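Local atomic coordinates of hypothetical protein (Caulobacter crescentus, PDB entry 4GOQ), a protein that is of unknown function but belongs to the DUF1491 family and folds as a small alpha/beta protein with two helices packed on a mixed sheet. Residues A[11-16]-A[91-96]; A[40-45]-A[71-76]. All blocks are in the same frame, centred on the assembly; numbering follows the deposited sequence.

Overall arrangement
Both contacts join a helix to the same mixed sheet, through its neighbouring strands 91-97 and 37-43, but on opposite faces. Interaction 1 sets helix 6-19 on strand 91-97 in the hydrophobic core, with only aliphatic branches meeting. Interaction 2 sets the beginning of helix 74-86 beside strand 37-43 in a partly buried place nearer the surface, and its chemistry is ionic. The two are stitched together at the sheet: Ile95 O lies 2.7 Å from Val42 N, a probable backbone hydrogen bond, while Glu94 turns from strand 91-97 toward the charged group of interaction 2. Along the chain, interaction 2 is nested within the loop that interaction 1 closes.

Interaction 1 of 2, residues A[11-16]-A[91-96]; sequences AALIRR and WVVEIE
Leu13 reaches from helix 6-19 onto strand 91-97 and touches both Val93 and Ile95, in a buried contact made of methyl and methine groups alone. Both leucine methyls reach Ile95 CD1, Leu13 CD1 at 3.8 Å and Leu13 CD2 at 4.0 Å, and CD2 also lies 3.9 Å from Val93 CG1. Ile95 CD1 is 4.0 Å from Leu13 CG as well, so the tip of Ile95 rests against the fork of the leucine. Leu13 and Val93 pass alongside each other in opposite directions, whereas Ile95 comes at a slant; its CG1 stands anti to the carbonyl carbon (chi1 -62°) and an extended chi2 of 167° carries CD1 out to the leucine. Val93 and Ile95, two apart on an extended strand, face the helix together, as expected where an alpha/beta fold lays a helix against its sheet; here the sheet is mixed and strand 91-97 runs between 23-28 and 37-43. Cutting Leu13 back to an alanine would probably leave Val93 CG1 and Ile95 CD1 without their partners on this helix turn and open a gap in the core. Further apolar cover comes from Val10, which touches Val93, and from Phe103, which touches Leu13. Polar bonds lie to either end: Arg16 NE donates to Phe103 O, and Trp91 NE1 to Asp31 O.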
# COMPACT_ATOMS: atom_id res chain seq x y z
N ALA A 11 -8.40 7.33 -3.12
CA ALA A 11 -9.13 8.37 -2.37
C ALA A 11 -9.88 7.75 -1.19
O ALA A 11 -9.89 8.33 -0.09
CB ALA A 11 -10.10 9.13 -3.30
N ALA A 12 -10.50 6.58 -1.39
CA ALA A 12 -11.21 5.90 -0.31
C ALA A 12 -10.23 5.45 0.79
O ALA A 12 -10.54 5.56 1.98
CB ALA A 12 -11.97 4.69 -0.85
N LEU A 13 -9.07 4.91 0.40
CA LEU A 13 -8.07 4.45 1.37
C LEU A 13 -7.55 5.63 2.23
O LEU A 13 -7.54 5.53 3.48
CB LEU A 13 -6.92 3.74 0.66
CG LEU A 13 -5.68 3.36 1.54
CD1 LEU A 13 -6.06 2.26 2.57
CD2 LEU A 13 -4.57 2.80 0.67
N ILE A 14 -7.17 6.74 1.57
CA ILE A 14 -6.68 7.96 2.25
C ILE A 14 -7.72 8.47 3.19
O ILE A 14 -7.43 8.72 4.35
CB ILE A 14 -6.27 9.08 1.24
CG1 ILE A 14 -5.13 8.64 0.33
CG2 ILE A 14 -5.95 10.41 1.95
CD1 ILE A 14 -4.98 9.60 -0.88
N ARG A 15 -8.96 8.59 2.70
CA ARG A 15 -10.08 9.08 3.50
C ARG A 15 -10.29 8.23 4.74
O ARG A 15 -10.39 8.78 5.84
CB ARG A 15 -11.35 9.10 2.64
CG ARG A 15 -12.62 9.22 3.42
CD ARG A 15 -13.74 9.42 2.42
NE ARG A 15 -15.05 9.19 3.01
CZ ARG A 15 -15.71 10.09 3.73
NH1 ARG A 15 -15.15 11.27 4.01
NH2 ARG A 15 -16.91 9.80 4.22
N ARG A 16 -10.35 6.90 4.58
CA ARG A 16 -10.51 5.96 5.69
C ARG A 16 -9.36 6.07 6.71
O ARG A 16 -9.60 6.06 7.91
CB ARG A 16 -10.57 4.53 5.10
CG ARG A 16 -11.11 3.46 6.01
CD ARG A 16 -11.59 2.23 5.24
NE ARG A 16 -10.62 1.73 4.26
CZ ARG A 16 -10.78 1.78 2.94
NH1 ARG A 16 -11.89 2.29 2.41
NH2 ARG A 16 -9.84 1.29 2.13
N TRP A 91 1.35 3.28 -8.20
CA TRP A 91 1.05 4.17 -7.10
C TRP A 91 1.77 3.67 -5.88
O TRP A 91 1.97 2.47 -5.72
CB TRP A 91 -0.46 4.18 -6.78
CG TRP A 91 -1.31 4.87 -7.80
CD1 TRP A 91 -1.65 4.42 -9.04
CD2 TRP A 91 -2.02 6.10 -7.61
NE1 TRP A 91 -2.52 5.30 -9.64
CE2 TRP A 91 -2.76 6.35 -8.79
CE3 TRP A 91 -2.10 7.03 -6.55
CZ2 TRP A 91 -3.57 7.48 -8.95
CZ3 TRP A 91 -2.89 8.16 -6.71
CH2 TRP A 91 -3.62 8.37 -7.90
N VAL A 92 2.15 4.59 -4.99
CA VAL A 92 2.72 4.21 -3.70
C VAL A 92 1.98 5.04 -2.68
O VAL A 92 1.92 6.27 -2.81
CB VAL A 92 4.27 4.37 -3.59
CG1 VAL A 92 4.75 3.98 -2.18
CG2 VAL A 92 4.99 3.53 -4.66
N VAL A 93 1.41 4.37 -1.67
CA VAL A 93 0.65 5.03 -0.62
C VAL A 93 1.32 4.71 0.69
O VAL A 93 1.57 3.53 0.98
CB VAL A 93 -0.85 4.62 -0.61
CG1 VAL A 93 -1.57 5.25 0.58
CG2 VAL A 93 -1.55 5.02 -1.93
N GLU A 94 1.66 5.74 1.47
CA GLU A 94 2.32 5.50 2.76
C GLU A 94 1.33 5.88 3.86
O GLU A 94 0.69 6.93 3.79
CB GLU A 94 3.65 6.31 2.85
CG GLU A 94 4.47 6.01 4.09
CD GLU A 94 5.90 6.52 4.01
OE1 GLU A 94 6.17 7.45 3.22
OE2 GLU A 94 6.76 5.99 4.75
N ILE A 95 1.14 4.96 4.81
CA ILE A 95 0.22 5.17 5.92
C ILE A 95 1.01 5.03 7.21
O ILE A 95 1.65 4.00 7.43
CB ILE A 95 -0.99 4.18 5.85
CG1 ILE A 95 -1.84 4.41 4.53
CG2 ILE A 95 -1.86 4.30 7.11
CD1 ILE A 95 -2.79 3.36 4.24
N GLU A 96 0.95 6.05 8.05
CA GLU A 96 1.62 6.07 9.33
C GLU A 96 0.56 6.06 10.41
O GLU A 96 -0.23 6.99 10.53
CB GLU A 96 2.56 7.26 9.44
CG GLU A 96 3.90 7.05 8.77
CD GLU A 96 4.83 8.24 8.84
OE1 GLU A 96 4.65 9.18 8.03
OE2 GLU A 96 5.74 8.24 9.70

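Interaction 2 of 2, residues A[40-45]-A[71-76]; sequences KAVDRR and TFEPDL
Lys40 of strand 37-43 and Glu73, near the N-terminal end of helix 74-86, meet in a salt bridge, with NZ 2.7 Å from Glu73 OE2. The tight part of the contact is the end of the lysine. NZ approaches the anti side of OE2 from 31° out of the carboxylate plane, while Lys40 CE lies 3.2 Å from the same oxygen and 3.7 Å from Glu73 CG. The two side chains cross at about a right angle. Lys40 has CG anti to its own N (chi1 -177°) and every later torsion extended, which lifts the ammonium off the buried strand to the level of the carboxylate. There NZ is also salt-bridged to Glu94 OE2 and Asp77 OD1; three carboxylates should offset much of the cost of enclosing the charge and hold its direction. The contact is looser toward the other carboxylate oxygen: Glu73 OE1 lies no closer than 4.1 Å to Val42 CG1, a grazing approach. Glu73 is partly exposed, and its OE2 hydrogen-bonds a glycerol, probably from the crystallisation liquor. Leu76 points toward the strand but keeps its distance from Lys40 and Val42, packing on Ala49 and Val68 instead. Leu76 N bonds Glu73 O at 2.7 Å, joining the glutamate's backbone to a helix laid over one face of the mixed sheet of an alpha/beta fold, with an ionic cluster between helix and strands.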
# COMPACT_ATOMS: atom_id res chain seq x y z
N LYS A 40 2.56 1.05 1.90
CA LYS A 40 3.55 0.95 2.97
C LYS A 40 2.86 1.34 4.27
O LYS A 40 2.48 2.49 4.42
CB LYS A 40 4.73 1.88 2.69
CG LYS A 40 5.85 1.79 3.75
CD LYS A 40 6.90 2.86 3.39
CE LYS A 40 8.00 2.97 4.37
NZ LYS A 40 8.79 4.22 4.12
N ALA A 41 2.68 0.39 5.19
CA ALA A 41 2.01 0.66 6.46
C ALA A 41 3.05 0.71 7.57
O ALA A 41 3.74 -0.27 7.82
CB ALA A 41 0.96 -0.41 6.74
N VAL A 42 3.22 1.88 8.18
CA VAL A 42 4.24 2.10 9.21
C VAL A 42 3.56 2.11 10.56
O VAL A 42 2.61 2.87 10.77
CB VAL A 42 5.05 3.42 8.97
CG1 VAL A 42 6.09 3.64 10.08
CG2 VAL A 42 5.73 3.41 7.60
N ASP A 43 4.07 1.26 11.48
CA ASP A 43 3.61 1.15 12.86
C ASP A 43 4.50 2.05 13.69
O ASP A 43 5.68 1.73 13.90
CB ASP A 43 3.61 -0.32 13.34
CG ASP A 43 2.94 -0.59 14.70
OD1 ASP A 43 2.96 0.31 15.58
OD2 ASP A 43 2.43 -1.73 14.90
N ARG A 44 3.97 3.22 14.07
CA ARG A 44 4.72 4.24 14.80
C ARG A 44 5.13 3.75 16.20
O ARG A 44 6.24 4.07 16.65
CB ARG A 44 3.92 5.56 14.91
CG ARG A 44 3.36 6.09 13.57
CD ARG A 44 3.05 7.57 13.64
NE ARG A 44 1.72 7.90 13.14
CZ ARG A 44 0.64 8.06 13.91
NH1 ARG A 44 0.73 7.93 15.23
NH2 ARG A 44 -0.53 8.37 13.37
N ARG A 45 4.27 2.95 16.85
CA ARG A 45 4.53 2.42 18.19
C ARG A 45 5.60 1.33 18.19
O ARG A 45 6.54 1.42 18.97
CB ARG A 45 3.25 1.88 18.82
CG ARG A 45 2.66 2.79 19.88
CD ARG A 45 2.06 1.99 21.02
NE ARG A 45 0.79 1.36 20.66
CZ ARG A 45 -0.40 1.94 20.79
NH1 ARG A 45 -0.50 3.18 21.26
NH2 ARG A 45 -1.50 1.29 20.45
N THR A 71 12.25 -5.86 9.09
CA THR A 71 12.10 -4.93 10.22
C THR A 71 12.95 -3.66 9.96
O THR A 71 12.87 -2.70 10.73
CB THR A 71 12.51 -5.58 11.55
OG1 THR A 71 13.85 -6.04 11.46
CG2 THR A 71 11.55 -6.70 11.98
N PHE A 72 13.75 -3.67 8.86
CA PHE A 72 14.62 -2.55 8.45
C PHE A 72 13.94 -1.81 7.32
O PHE A 72 13.94 -2.27 6.17
CB PHE A 72 16.01 -3.07 8.08
CG PHE A 72 17.05 -1.97 8.05
CD1 PHE A 72 17.44 -1.33 9.22
CD2 PHE A 72 17.61 -1.55 6.85
CE1 PHE A 72 18.40 -0.31 9.20
CE2 PHE A 72 18.58 -0.53 6.82
CZ PHE A 72 18.94 0.10 7.99
N GLU A 73 13.26 -0.70 7.66
CA GLU A 73 12.40 0.07 6.75
C GLU A 73 13.09 0.46 5.41
O GLU A 73 12.43 0.35 4.36
CB GLU A 73 11.87 1.31 7.45
CG GLU A 73 10.67 1.89 6.73
CD GLU A 73 10.13 3.16 7.35
OE1 GLU A 73 9.93 3.20 8.58
OE2 GLU A 73 9.92 4.13 6.59
N PRO A 74 14.39 0.84 5.37
CA PRO A 74 14.99 1.18 4.06
C PRO A 74 14.89 0.06 3.02
O PRO A 74 14.89 0.39 1.84
CB PRO A 74 16.43 1.51 4.42
CG PRO A 74 16.31 2.11 5.80
CD PRO A 74 15.32 1.18 6.47
N ASP A 75 14.80 -1.23 3.43
CA ASP A 75 14.56 -2.33 2.48
C ASP A 75 13.19 -2.18 1.77
O ASP A 75 13.03 -2.58 0.61
CB ASP A 75 14.60 -3.69 3.20
CG ASP A 75 15.96 -4.06 3.75
OD1 ASP A 75 16.99 -3.77 3.05
OD2 ASP A 75 16.01 -4.62 4.88
N LEU A 76 12.20 -1.64 2.48
CA LEU A 76 10.86 -1.43 1.89
C LEU A 76 10.91 -0.26 0.92
O LEU A 76 10.34 -0.35 -0.17
CB LEU A 76 9.77 -1.22 2.95
CG LEU A 76 9.75 -2.25 4.12
CD1 LEU A 76 8.55 -1.98 5.02
CD2 LEU A 76 9.70 -3.69 3.61